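Local coordinates for phosphatidylethanolamine-binding protein (Plasmodium vivax, PDB 2GZQ) that probably binds phosphatidylethanolamine or other phosphate-bearing ligands, as do its relatives, at residues E17-E21 and K22-H26. Residues are numbered along the deposited sequence; the frame is centred on the assembly and turned at random.
Sequences ELKRE and KIIPH
Lys22 N donates to Lys19 O (3.0 Å) as the chain leaves helix 15-20 through a Schellman motif, with Lys22 at positive phi (62°), and turns at once into the short helix 23-26. A further backbone bond runs from Ile24 N to Leu18 O (3.2 Å). The turn brings apolar side chains together on its inner side. Leu18 CB packs against the CD1 tip of Ile24 at 3.9 Å, while its CD2 branch meets CG2 of Ile23, in one of that residue's two conformers, at 4.1 Å; Trp194 of strand 188-198 also touches Leu18 and Ile23, joining the turn to the large mixed beta-sheet. In this conformer Ile23 CG2 lies anti to the backbone N, whereas CG1, beside that N (chi1 -66°), carries CD1 to Glu21 CB. The extended chain of Lys19 passes Ile24, CG to CB at 4.0 Å, before its ammonium reaches Glu31. On the outer side Arg20, in the conformer described, grips Glu21 side-on: NE and NH2 converge on OE2, which lies in the guanidinium plane, with NE at 2.8 Å. A water bridges the turn, donating to Lys19 O at 2.8 Å and Ile24 O at 2.7 Å.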
loop_
_atom_site.group_PDB
_atom_site.type_symbol
_atom_site.label_atom_id
_atom_site.label_comp_id
_atom_site.label_asym_id
_atom_site.label_seq_id
_atom_site.Cartn_x
_atom_site.Cartn_y
_atom_site.Cartn_z
ATOM N N GLU A 17 6.722 -2.314 16.803
ATOM C CA GLU A 17 6.225 -3.419 15.996
ATOM C C GLU A 17 6.873 -3.425 14.609
ATOM O O GLU A 17 7.288 -4.466 14.075
ATOM C CB GLU A 17 4.716 -3.179 15.808
ATOM C CG GLU A 17 3.815 -4.348 15.820
ATOM C CD GLU A 17 2.356 -3.925 15.677
ATOM O OE1 GLU A 17 1.593 -4.713 15.079
ATOM O OE2 GLU A 17 1.949 -2.827 16.175
ATOM N N LEU A 18 6.901 -2.260 13.996
ATOM C CA LEU A 18 7.480 -2.155 12.673
ATOM C C LEU A 18 8.978 -2.418 12.653
ATOM O O LEU A 18 9.499 -3.017 11.700
ATOM C CB LEU A 18 7.152 -0.803 12.048
ATOM C CG LEU A 18 5.660 -0.522 11.823
ATOM C CD1 LEU A 18 5.433 0.775 11.039
ATOM C CD2 LEU A 18 4.928 -1.668 11.196
ATOM N N LYS A 19 9.675 -2.017 13.702
ATOM C CA LYS A 19 11.090 -2.343 13.815
ATOM C C LYS A 19 11.308 -3.829 14.012
ATOM O O LYS A 19 12.203 -4.412 13.410
ATOM C CB LYS A 19 11.726 -1.514 14.926
ATOM C CG LYS A 19 11.909 -0.029 14.560
ATOM C CD LYS A 19 12.630 0.796 15.628
ATOM C CE LYS A 19 12.968 2.221 15.142
ATOM N NZ LYS A 19 13.741 3.047 16.135
ATOM N N ARG A 20 10.483 -4.471 14.819
ATOM C CA ARG A 20 10.639 -5.897 15.061
ATOM C C ARG A 20 10.609 -6.673 13.750
ATOM O O ARG A 20 11.374 -7.614 13.550
ATOM C CB ARG A 20 9.500 -6.360 15.955
ATOM C CG ARG A 20 9.584 -7.804 16.357
ATOM C CD ARG A 20 8.364 -8.190 17.140
ATOM N NE ARG A 20 7.240 -8.333 16.233
ATOM C CZ ARG A 20 6.003 -7.904 16.466
ATOM N NH1 ARG A 20 5.706 -7.297 17.603
ATOM N NH2 ARG A 20 5.071 -8.086 15.540
ATOM N N GLU A 21 9.673 -6.275 12.874
ATOM C CA GLU A 21 9.433 -6.956 11.595
ATOM C C GLU A 21 10.293 -6.429 10.453
ATOM O O GLU A 21 10.199 -6.917 9.318
ATOM C CB GLU A 21 7.952 -6.868 11.219
ATOM C CG GLU A 21 7.063 -7.452 12.291
ATOM C CD GLU A 21 7.270 -8.938 12.509
ATOM O OE1 GLU A 21 7.622 -9.669 11.552
ATOM O OE2 GLU A 21 7.110 -9.407 13.659
ATOM N N LYS A 22 11.136 -5.451 10.767
ATOM C CA LYS A 22 12.020 -4.773 9.817
ATOM C C LYS A 22 11.286 -4.019 8.710
ATOM O O LYS A 22 11.887 -3.641 7.706
ATOM C CB LYS A 22 13.065 -5.720 9.266
ATOM C CG LYS A 22 13.975 -6.206 10.395
ATOM C CD LYS A 22 15.257 -6.859 9.945
ATOM C CE LYS A 22 16.042 -7.284 11.165
ATOM N NZ LYS A 22 15.172 -7.943 12.185
ATOM N N ILE A 23 10.018 -3.743 8.931
ATOM C CA ILE A 23 9.338 -2.807 8.089
ATOM C C ILE A 23 9.976 -1.413 8.168
ATOM O O ILE A 23 10.070 -0.720 7.163
ATOM C CB ILE A 23 7.860 -2.900 8.387
ATOM C CG1 ILE A 23 7.391 -4.284 7.935
ATOM C CG2 ILE A 23 7.092 -1.799 7.738
ATOM C CD1 ILE A 23 6.085 -4.688 8.499
ATOM N N ILE A 24 10.480 -1.050 9.333
ATOM C CA ILE A 24 11.542 -0.063 9.420
ATOM C C ILE A 24 12.810 -0.895 9.616
ATOM O O ILE A 24 12.889 -1.655 10.599
ATOM C CB ILE A 24 11.343 0.844 10.684
ATOM C CG1 ILE A 24 10.040 1.621 10.554
ATOM C CG2 ILE A 24 12.535 1.733 10.913
ATOM C CD1 ILE A 24 9.586 2.269 11.859
ATOM N N PRO A 25 13.817 -0.780 8.735
ATOM C CA PRO A 25 13.968 0.211 7.658
ATOM C C PRO A 25 13.638 -0.231 6.230
ATOM O O PRO A 25 13.901 0.525 5.317
ATOM C CB PRO A 25 15.461 0.488 7.719
ATOM C CG PRO A 25 16.054 -0.846 8.032
ATOM C CD PRO A 25 15.073 -1.543 8.935
ATOM N N HIS A 26 13.096 -1.428 6.015
ATOM C CA HIS A 26 12.970 -1.981 4.652
ATOM C C HIS A 26 11.917 -1.270 3.829
ATOM O O HIS A 26 12.073 -1.154 2.602
ATOM C CB HIS A 26 12.645 -3.457 4.664
ATOM C CG HIS A 26 13.745 -4.292 5.186
ATOM N ND1 HIS A 26 13.581 -5.633 5.446
ATOM C CD2 HIS A 26 15.026 -3.994 5.500
ATOM C CE1 HIS A 26 14.710 -6.132 5.906
ATOM N NE2 HIS A 26 15.605 -5.152 5.939
HETATM O O HOH W 1 14.347 -2.969 12.456
HETATM O O HOH W 2 12.387 -9.623 11.869
#